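Local coordinates for protein beta-galactoside alpha-2,6-sialyltransferase (Photobacterium sp., PDB 2Z4T) that probably transfers sialic acid from a CMP-linked donor to galactose-ended acceptors such as lactose, forming an alpha-2,6 linkage, at residues 208-213 with 261-266. Sequence-based numbering, arbitrary orientation.
Sequences NLVPIL and EDVING
Ile264 lies alongside Leu213, both side chains pointing the same way, and the CA atoms of this pair, 6.1 Å apart, are the nearest between residues 208-213 and 261-266. The gamma methyl of Ile264 meets the backbone: CG2, anti to the backbone N because chi1 is -68° for the CG1 branch, sits 3.6 Å from the carbonyl O of Leu213. A beta-branched residue suits this place, since its second arm, ending in CD1, can meet Leu213 CD1 at 4.1 Å while CG2 stays over the backbone. One turn earlier on the first helix, Val210 makes a single methyl-to-methyl contact, CG1 to Val263 CG1 at 3.6 Å, the two side chains crossing at roughly a right angle; a valine on each side lets the helices meet here through one methyl apiece. The pairing joins helix 205-216, which covers strands 194-201 and 222-230 of the sheet in the N-terminal Rossmann-like half of this GT-B enzyme, to the end of helix 249-265 in an outer layer. Leu213 also rests on Leu198, Val224 and Ile227 of those strands, and Trp282 and Tyr286 touch both Leu213 and Ile264, so this side is buried and mostly apolar. Across helix 249-265 the character changes: Asp262 is partly exposed, Asn265 exposed, and Glu261 OE1 forms a salt bridge with Lys257 NZ. A Schellman motif closes the helix's C-terminal end, where Gly266, lacking a CB, adopts a phi of 84° without crowding the carbonyl O of Asn265.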
loop_
_atom_site.group_PDB
_atom_site.type_symbol
_atom_site.label_atom_id
_atom_site.label_comp_id
_atom_site.label_asym_id
_atom_site.label_seq_id
_atom_site.Cartn_x
_atom_site.Cartn_y
_atom_site.Cartn_z
ATOM N N ASN A 208 -7.835 12.835 -2.373
ATOM C CA ASN A 208 -6.396 12.621 -2.493
ATOM C C ASN A 208 -5.844 12.976 -3.877
ATOM O O ASN A 208 -4.714 13.458 -3.989
ATOM C CB ASN A 208 -6.020 11.186 -2.138
ATOM C CG ASN A 208 -6.159 10.901 -0.656
ATOM O OD1 ASN A 208 -6.096 11.813 0.183
ATOM N ND2 ASN A 208 -6.347 9.620 -0.316
ATOM N N LEU A 209 -6.623 12.734 -4.932
ATOM C CA LEU A 209 -6.060 12.797 -6.279
ATOM C C LEU A 209 -6.436 14.043 -7.018
ATOM O O LEU A 209 -5.617 14.595 -7.750
ATOM C CB LEU A 209 -6.378 11.553 -7.087
ATOM C CG LEU A 209 -5.838 10.270 -6.454
ATOM C CD1 LEU A 209 -5.996 9.152 -7.428
ATOM C CD2 LEU A 209 -4.388 10.387 -6.026
ATOM N N VAL A 210 -7.661 14.509 -6.792
ATOM C CA VAL A 210 -8.129 15.697 -7.478
ATOM C C VAL A 210 -7.162 16.873 -7.356
ATOM O O VAL A 210 -6.813 17.453 -8.377
ATOM C CB VAL A 210 -9.584 16.109 -7.107
ATOM C CG1 VAL A 210 -9.886 17.534 -7.616
ATOM C CG2 VAL A 210 -10.588 15.101 -7.675
ATOM N N PRO A 211 -6.712 17.227 -6.129
ATOM C CA PRO A 211 -5.843 18.422 -6.082
ATOM C C PRO A 211 -4.561 18.233 -6.873
ATOM O O PRO A 211 -4.003 19.206 -7.359
ATOM C CB PRO A 211 -5.531 18.600 -4.592
ATOM C CG PRO A 211 -6.577 17.828 -3.892
ATOM C CD PRO A 211 -6.919 16.660 -4.782
ATOM N N ILE A 212 -4.109 16.998 -7.019
ATOM C CA ILE A 212 -2.916 16.720 -7.800
ATOM C C ILE A 212 -3.243 16.816 -9.292
ATOM O O ILE A 212 -2.525 17.469 -10.054
ATOM C CB ILE A 212 -2.350 15.327 -7.511
ATOM C CG1 ILE A 212 -1.940 15.207 -6.036
ATOM C CG2 ILE A 212 -1.163 15.024 -8.470
ATOM C CD1 ILE A 212 -1.771 13.749 -5.553
ATOM N N LEU A 213 -4.339 16.183 -9.704
ATOM C CA LEU A 213 -4.654 16.095 -11.112
ATOM C C LEU A 213 -5.033 17.443 -11.720
ATOM O O LEU A 213 -4.799 17.683 -12.914
ATOM C CB LEU A 213 -5.702 15.024 -11.380
ATOM C CG LEU A 213 -5.122 13.616 -11.201
ATOM C CD1 LEU A 213 -6.236 12.604 -11.144
ATOM C CD2 LEU A 213 -4.118 13.270 -12.307
ATOM N N GLU A 261 -14.313 14.954 -14.579
ATOM C CA GLU A 261 -13.607 15.636 -15.657
ATOM C C GLU A 261 -13.616 17.164 -15.523
ATOM O O GLU A 261 -12.577 17.799 -15.677
ATOM C CB GLU A 261 -14.155 15.232 -17.027
ATOM C CG GLU A 261 -13.186 15.586 -18.156
ATOM C CD GLU A 261 -13.554 14.960 -19.479
ATOM O OE1 GLU A 261 -14.746 14.603 -19.663
ATOM O OE2 GLU A 261 -12.643 14.827 -20.327
ATOM N N ASP A 262 -14.786 17.731 -15.230
ATOM C CA ASP A 262 -14.947 19.174 -15.081
ATOM C C ASP A 262 -14.239 19.744 -13.863
ATOM O O ASP A 262 -13.752 20.884 -13.903
ATOM C CB ASP A 262 -16.431 19.556 -15.036
ATOM C CG ASP A 262 -17.115 19.398 -16.379
ATOM O OD1 ASP A 262 -16.413 19.305 -17.416
ATOM O OD2 ASP A 262 -18.360 19.348 -16.389
ATOM N N VAL A 263 -14.211 18.966 -12.783
ATOM C CA VAL A 263 -13.526 19.371 -11.564
ATOM C C VAL A 263 -12.011 19.454 -11.831
ATOM O O VAL A 263 -11.380 20.472 -11.546
ATOM C CB VAL A 263 -13.872 18.420 -10.380
ATOM C CG1 VAL A 263 -12.889 18.578 -9.244
ATOM C CG2 VAL A 263 -15.293 18.657 -9.886
ATOM N N ILE A 264 -11.450 18.395 -12.413
ATOM C CA ILE A 264 -10.032 18.369 -12.796
ATOM C C ILE A 264 -9.659 19.471 -13.822
ATOM O O ILE A 264 -8.614 20.114 -13.696
ATOM C CB ILE A 264 -9.606 16.962 -13.276
ATOM C CG1 ILE A 264 -9.639 15.970 -12.099
ATOM C CG2 ILE A 264 -8.211 17.004 -13.900
ATOM C CD1 ILE A 264 -9.623 14.480 -12.477
ATOM N N ASN A 265 -10.519 19.695 -14.818
ATOM C CA ASN A 265 -10.351 20.813 -15.762
ATOM C C ASN A 265 -10.517 22.202 -15.147
ATOM O O ASN A 265 -10.154 23.196 -15.755
ATOM C CB ASN A 265 -11.330 20.687 -16.939
ATOM C CG ASN A 265 -10.855 19.711 -17.986
ATOM O OD1 ASN A 265 -9.655 19.545 -18.193
ATOM N ND2 ASN A 265 -11.795 19.057 -18.657
ATOM N N GLY A 266 -11.100 22.263 -13.959
ATOM C CA GLY A 266 -11.326 23.524 -13.284
ATOM C C GLY A 266 -12.596 24.211 -13.729
ATOM O O GLY A 266 -12.907 25.296 -13.237
#